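Local coordinates for ribonucleoside-diphosphate reductase (Sulfolobus acidocaldarius DSM 639, PDB 6QRZ), which is an R2-like ligand-binding oxidase that houses a manganese/iron cofactor in a ferritin-like helical fold, at residues Trp57-Trp71 with Ile213-Asp227. Sequence-based numbering, arbitrary orientation.
Sequences WDPAKIDFSKDKEDW and IMPGLSKTVNLIATD
Trp57 holds CG between its backbone N and carbonyl carbon (chi1 53°), which lays the indole over Leu223, while Asp227, with CG beside its own N (chi1 -66°), brings its carboxylate to the indole edge. In this ferritin-like helical fold, segment 57-71 runs along the first turns of helix 215-245, which carries metal ligands Glu228 and His231. Leu223 CB sits 3.5 Å from the centroid of the Trp57 five-membered ring, a CH-pi contact over the face. In the ring plane, Trp57 NE1 donates to Asp227 OD2 (2.6 Å), met on the syn side with indole and carboxylate planes 17° apart. Asp227 OD1 also forms a salt bridge with Arg230, and OD2 a hydrogen bond with the manganese ligand His129, so Asp227 is a second-shell residue of the metal site and Trp57 backs it from one layer further out. A leucine here, without the indole N-H, would probably leave the Asp227 carboxylate with one bond fewer to fix its rotation and strip the flat cover from Leu223 CB. Midway, Ile62 CG2 lies against Gly216 O and its CD1 reaches Thr220 OG1, which itself bonds back to Gly216 O. Beyond them the carboxylate of Asp67 lies against the start of the helix. Met214 CE meets the Trp71 ring at its edge, 3.7 Å from CE3. Through the syn lone pair of its OD1, Asp67 accepts from Gly216 N at 2.9 Å.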
loop_
_atom_site.group_PDB
_atom_site.type_symbol
_atom_site.label_atom_id
_atom_site.label_comp_id
_atom_site.label_asym_id
_atom_site.label_seq_id
_atom_site.Cartn_x
_atom_site.Cartn_y
_atom_site.Cartn_z
ATOM N N TRP A 57 9.639 0.791 -10.735
ATOM C CA TRP A 57 10.255 -0.258 -11.533
ATOM C C TRP A 57 9.427 -1.530 -11.437
ATOM O O TRP A 57 8.893 -1.857 -10.372
ATOM C CB TRP A 57 11.698 -0.523 -11.083
ATOM C CG TRP A 57 11.840 -0.808 -9.618
ATOM C CD1 TRP A 57 11.925 0.109 -8.610
ATOM C CD2 TRP A 57 11.924 -2.096 -8.998
ATOM N NE1 TRP A 57 12.051 -0.529 -7.400
ATOM C CE2 TRP A 57 12.054 -1.883 -7.611
ATOM C CE3 TRP A 57 11.900 -3.408 -9.480
ATOM C CZ2 TRP A 57 12.159 -2.934 -6.702
ATOM C CZ3 TRP A 57 12.005 -4.450 -8.576
ATOM C CH2 TRP A 57 12.133 -4.207 -7.203
ATOM N N ASP A 58 9.324 -2.241 -12.558
ATOM C CA ASP A 58 8.532 -3.456 -12.633
ATOM C C ASP A 58 9.450 -4.662 -12.555
ATOM O O ASP A 58 10.331 -4.812 -13.417
ATOM C CB ASP A 58 7.729 -3.485 -13.929
ATOM C CG ASP A 58 6.689 -4.588 -13.954
ATOM O OD1 ASP A 58 6.569 -5.325 -12.953
ATOM O OD2 ASP A 58 5.986 -4.718 -14.978
ATOM N N PRO A 59 9.301 -5.535 -11.553
ATOM C CA PRO A 59 10.152 -6.735 -11.493
ATOM C C PRO A 59 9.983 -7.668 -12.681
ATOM O O PRO A 59 10.856 -8.514 -12.912
ATOM C CB PRO A 59 9.715 -7.413 -10.188
ATOM C CG PRO A 59 9.119 -6.315 -9.370
ATOM C CD PRO A 59 8.464 -5.387 -10.352
ATOM N N ALA A 60 8.889 -7.548 -13.439
ATOM C CA ALA A 60 8.710 -8.395 -14.613
ATOM C C ALA A 60 9.671 -8.014 -15.731
ATOM O O ALA A 60 10.120 -8.887 -16.484
ATOM C CB ALA A 60 7.265 -8.318 -15.104
ATOM N N LYS A 61 10.000 -6.725 -15.856
ATOM C CA LYS A 61 10.948 -6.291 -16.873
ATOM C C LYS A 61 12.366 -6.766 -16.585
ATOM O O LYS A 61 13.186 -6.826 -17.507
ATOM C CB LYS A 61 10.928 -4.765 -16.995
ATOM C CG LYS A 61 9.629 -4.200 -17.547
ATOM C CD LYS A 61 9.450 -4.561 -19.013
ATOM C CE LYS A 61 10.567 -3.980 -19.865
ATOM N NZ LYS A 61 10.395 -4.302 -21.309
ATOM N N ILE A 62 12.672 -7.102 -15.334
ATOM C CA ILE A 62 14.000 -7.594 -14.984
ATOM C C ILE A 62 14.154 -9.014 -15.511
ATOM O O ILE A 62 13.409 -9.922 -15.121
ATOM C CB ILE A 62 14.225 -7.534 -13.469
ATOM C CG1 ILE A 62 14.149 -6.086 -12.976
ATOM C CG2 ILE A 62 15.562 -8.157 -13.107
ATOM C CD1 ILE A 62 14.315 -5.939 -11.480
ATOM N N ASP A 63 15.122 -9.214 -16.401
ATOM C CA ASP A 63 15.345 -10.510 -17.027
ATOM C C ASP A 63 16.283 -11.348 -16.167
ATOM O O ASP A 63 17.370 -10.894 -15.798
ATOM C CB ASP A 63 15.922 -10.335 -18.433
ATOM C CG ASP A 63 15.882 -11.616 -19.247
ATOM O OD1 ASP A 63 15.360 -12.632 -18.741
ATOM O OD2 ASP A 63 16.371 -11.604 -20.396
ATOM N N PHE A 64 15.855 -12.571 -15.852
ATOM C CA PHE A 64 16.642 -13.506 -15.057
ATOM C C PHE A 64 17.151 -14.680 -15.886
ATOM O O PHE A 64 17.503 -15.723 -15.326
ATOM C CB PHE A 64 15.822 -14.021 -13.872
ATOM C CG PHE A 64 15.415 -12.952 -12.897
ATOM C CD1 PHE A 64 16.196 -12.676 -11.789
ATOM C CD2 PHE A 64 14.244 -12.236 -13.081
ATOM C CE1 PHE A 64 15.824 -11.696 -10.887
ATOM C CE2 PHE A 64 13.866 -11.255 -12.181
ATOM C CZ PHE A 64 14.657 -10.985 -11.082
ATOM N N SER A 65 17.198 -14.533 -17.213
ATOM C CA SER A 65 17.551 -15.655 -18.075
ATOM C C SER A 65 19.035 -15.997 -18.021
ATOM O O SER A 65 19.408 -17.123 -18.368
ATOM C CB SER A 65 17.136 -15.362 -19.518
ATOM O OG SER A 65 17.771 -14.193 -20.006
ATOM N N LYS A 66 19.889 -15.061 -17.603
ATOM C CA LYS A 66 21.316 -15.328 -17.481
ATOM C C LYS A 66 21.751 -15.594 -16.044
ATOM O O LYS A 66 22.858 -16.104 -15.834
ATOM C CB LYS A 66 22.130 -14.160 -18.060
ATOM C CG LYS A 66 23.560 -14.531 -18.441
ATOM C CD LYS A 66 24.240 -13.438 -19.253
ATOM C CE LYS A 66 24.517 -12.204 -18.416
ATOM N NZ LYS A 66 25.232 -11.151 -19.190
ATOM N N ASP A 67 20.914 -15.270 -15.056
ATOM C CA ASP A 67 21.255 -15.576 -13.670
ATOM C C ASP A 67 21.298 -17.079 -13.431
ATOM O O ASP A 67 22.142 -17.569 -12.672
ATOM C CB ASP A 67 20.255 -14.917 -12.722
ATOM C CG ASP A 67 20.193 -13.416 -12.890
ATOM O OD1 ASP A 67 21.232 -12.810 -13.217
ATOM O OD2 ASP A 67 19.103 -12.842 -12.699
ATOM N N LYS A 68 20.393 -17.826 -14.069
ATOM C CA LYS A 68 20.393 -19.277 -13.919
ATOM C C LYS A 68 21.656 -19.901 -14.501
ATOM O O LYS A 68 22.075 -20.977 -14.057
ATOM C CB LYS A 68 19.148 -19.872 -14.577
ATOM C CG LYS A 68 19.057 -19.628 -16.075
ATOM C CD LYS A 68 17.748 -20.150 -16.648
ATOM C CE LYS A 68 16.561 -19.352 -16.133
ATOM N NZ LYS A 68 15.283 -19.790 -16.761
ATOM N N GLU A 69 22.275 -19.245 -15.484
ATOM C CA GLU A 69 23.540 -19.732 -16.019
ATOM C C GLU A 69 24.695 -19.425 -15.073
ATOM O O GLU A 69 25.606 -20.246 -14.914
ATOM C CB GLU A 69 23.799 -19.122 -17.397
ATOM C CG GLU A 69 22.774 -19.514 -18.451
ATOM C CD GLU A 69 22.999 -18.810 -19.776
ATOM O OE1 GLU A 69 23.839 -17.887 -19.826
ATOM O OE2 GLU A 69 22.336 -19.180 -20.767
ATOM N N ASP A 70 24.672 -18.252 -14.437
ATOM C CA ASP A 70 25.683 -17.913 -13.444
ATOM C C ASP A 70 25.458 -18.627 -12.118
ATOM O O ASP A 70 26.395 -18.728 -11.318
ATOM C CB ASP A 70 25.712 -16.400 -13.220
ATOM C CG ASP A 70 26.092 -15.635 -14.472
ATOM O OD1 ASP A 70 26.872 -16.174 -15.285
ATOM O OD2 ASP A 70 25.610 -14.495 -14.646
ATOM N N TRP A 71 24.243 -19.119 -11.868
ATOM C CA TRP A 71 23.993 -19.902 -10.662
ATOM C C TRP A 71 24.668 -21.264 -10.744
ATOM O O TRP A 71 25.168 -21.778 -9.737
ATOM C CB TRP A 71 22.488 -20.056 -10.445
ATOM C CG TRP A 71 22.118 -20.991 -9.333
ATOM C CD1 TRP A 71 21.741 -22.298 -9.451
ATOM C CD2 TRP A 71 22.081 -20.689 -7.933
ATOM N NE1 TRP A 71 21.474 -22.828 -8.212
ATOM C CE2 TRP A 71 21.675 -21.860 -7.263
ATOM C CE3 TRP A 71 22.355 -19.542 -7.181
ATOM C CZ2 TRP A 71 21.536 -21.917 -5.878
ATOM C CZ3 TRP A 71 22.214 -19.600 -5.806
ATOM C CH2 TRP A 71 21.808 -20.780 -5.168
ATOM N N ILE A 213 28.701 -11.596 -11.765
ATOM C CA ILE A 213 27.653 -12.605 -11.794
ATOM C C ILE A 213 26.333 -11.970 -11.378
ATOM O O ILE A 213 26.294 -10.889 -10.786
ATOM C CB ILE A 213 27.972 -13.810 -10.881
ATOM C CG1 ILE A 213 28.162 -13.341 -9.436
ATOM C CG2 ILE A 213 29.201 -14.553 -11.380
ATOM C CD1 ILE A 213 28.348 -14.468 -8.448
ATOM N N MET A 214 25.243 -12.672 -11.697
ATOM C CA MET A 214 23.877 -12.292 -11.349
ATOM C C MET A 214 23.549 -10.874 -11.803
ATOM O O MET A 214 23.331 -9.993 -10.961
ATOM C CB MET A 214 23.657 -12.419 -9.840
ATOM C CG MET A 214 23.941 -13.804 -9.283
ATOM S SD MET A 214 22.835 -15.062 -9.949
ATOM C CE MET A 214 23.451 -16.525 -9.117
ATOM N N PRO A 215 23.500 -10.606 -13.112
ATOM C CA PRO A 215 23.114 -9.254 -13.546
ATOM C C PRO A 215 21.649 -8.945 -13.295
ATOM O O PRO A 215 21.310 -7.797 -12.983
ATOM C CB PRO A 215 23.451 -9.262 -15.044
ATOM C CG PRO A 215 23.348 -10.692 -15.434
ATOM C CD PRO A 215 23.850 -11.471 -14.253
ATOM N N GLY A 216 20.768 -9.939 -13.427
ATOM C CA GLY A 216 19.359 -9.702 -13.166
ATOM C C GLY A 216 19.085 -9.360 -11.713
ATOM O O GLY A 216 18.315 -8.443 -11.418
ATOM N N LEU A 217 19.710 -10.092 -10.788
ATOM C CA LEU A 217 19.584 -9.741 -9.378
ATOM C C LEU A 217 20.293 -8.429 -9.069
ATOM O O LEU A 217 19.871 -7.697 -8.167
ATOM C CB LEU A 217 20.134 -10.866 -8.501
ATOM C CG LEU A 217 19.910 -10.704 -6.995
ATOM C CD1 LEU A 217 18.424 -10.665 -6.674
ATOM C CD2 LEU A 217 20.600 -11.814 -6.219
ATOM N N SER A 218 21.364 -8.114 -9.802
ATOM C CA SER A 218 22.018 -6.819 -9.632
ATOM C C SER A 218 21.079 -5.682 -10.011
ATOM O O SER A 218 21.023 -4.658 -9.320
ATOM C CB SER A 218 23.297 -6.761 -10.467
ATOM O OG SER A 218 24.213 -7.766 -10.069
ATOM N N LYS A 219 20.338 -5.842 -11.110
ATOM C CA LYS A 219 19.295 -4.879 -11.444
ATOM C C LYS A 219 18.211 -4.863 -10.375
ATOM O O LYS A 219 17.649 -3.808 -10.063
ATOM C CB LYS A 219 18.698 -5.209 -12.814
ATOM C CG LYS A 219 17.621 -4.243 -13.287
ATOM C CD LYS A 219 18.194 -2.861 -13.559
ATOM C CE LYS A 219 17.129 -1.915 -14.093
ATOM N NZ LYS A 219 17.671 -0.550 -14.347
ATOM N N THR A 220 17.914 -6.026 -9.793
ATOM C CA THR A 220 16.917 -6.097 -8.730
ATOM C C THR A 220 17.391 -5.361 -7.482
ATOM O O THR A 220 16.649 -4.559 -6.904
ATOM C CB THR A 220 16.600 -7.559 -8.407
ATOM O OG1 THR A 220 16.103 -8.214 -9.579
ATOM C CG2 THR A 220 15.561 -7.649 -7.303
ATOM N N VAL A 221 18.632 -5.610 -7.062
ATOM C CA VAL A 221 19.144 -5.001 -5.835
ATOM C C VAL A 221 19.280 -3.492 -6.000
ATOM O O VAL A 221 18.890 -2.717 -5.118
ATOM C CB VAL A 221 20.480 -5.649 -5.432
ATOM C CG1 VAL A 221 21.120 -4.882 -4.283
ATOM C CG2 VAL A 221 20.265 -7.104 -5.047
ATOM N N ASN A 222 19.836 -3.050 -7.133
ATOM C CA ASN A 222 19.996 -1.618 -7.369
ATOM C C ASN A 222 18.656 -0.896 -7.377
ATOM O O ASN A 222 18.587 0.289 -7.030
ATOM C CB ASN A 222 20.736 -1.378 -8.685
ATOM C CG ASN A 222 22.219 -1.672 -8.581
ATOM O OD1 ASN A 222 22.843 -1.429 -7.547
ATOM N ND2 ASN A 222 22.795 -2.198 -9.656
ATOM N N LEU A 223 17.585 -1.588 -7.768
ATOM C CA LEU A 223 16.255 -0.997 -7.701
ATOM C C LEU A 223 15.646 -1.127 -6.311
ATOM O O LEU A 223 14.852 -0.271 -5.905
ATOM C CB LEU A 223 15.344 -1.641 -8.747
ATOM C CG LEU A 223 15.684 -1.333 -10.208
ATOM C CD1 LEU A 223 14.864 -2.200 -11.151
ATOM C CD2 LEU A 223 15.476 0.142 -10.513
ATOM N N ILE A 224 16.002 -2.177 -5.569
ATOM C CA ILE A 224 15.525 -2.308 -4.196
ATOM C C ILE A 224 16.297 -1.378 -3.268
ATOM O O ILE A 224 15.712 -0.741 -2.384
ATOM C CB ILE A 224 15.611 -3.776 -3.739
ATOM C CG1 ILE A 224 14.643 -4.643 -4.545
ATOM C CG2 ILE A 224 15.312 -3.896 -2.253
ATOM C CD1 ILE A 224 14.635 -6.094 -4.132
ATOM N N ALA A 225 17.617 -1.279 -3.454
ATOM C CA ALA A 225 18.408 -0.351 -2.651
ATOM C C ALA A 225 18.009 1.095 -2.915
ATOM O O ALA A 225 18.102 1.937 -2.016
ATOM C CB ALA A 225 19.899 -0.549 -2.928
ATOM N N THR A 226 17.568 1.399 -4.137
ATOM C CA THR A 226 17.056 2.735 -4.424
ATOM C C THR A 226 15.760 2.996 -3.667
ATOM O O THR A 226 15.519 4.118 -3.204
ATOM C CB THR A 226 16.843 2.907 -5.929
ATOM O OG1 THR A 226 18.070 2.639 -6.619
ATOM C CG2 THR A 226 16.390 4.324 -6.250
ATOM N N ASP A 227 14.916 1.972 -3.525
ATOM C CA ASP A 227 13.697 2.129 -2.740
ATOM C C ASP A 227 14.015 2.319 -1.262
ATOM O O ASP A 227 13.381 3.138 -0.586
ATOM C CB ASP A 227 12.780 0.923 -2.940
ATOM C CG ASP A 227 12.250 0.819 -4.357
ATOM O OD1 ASP A 227 12.145 1.865 -5.034
ATOM O OD2 ASP A 227 11.934 -0.308 -4.796
#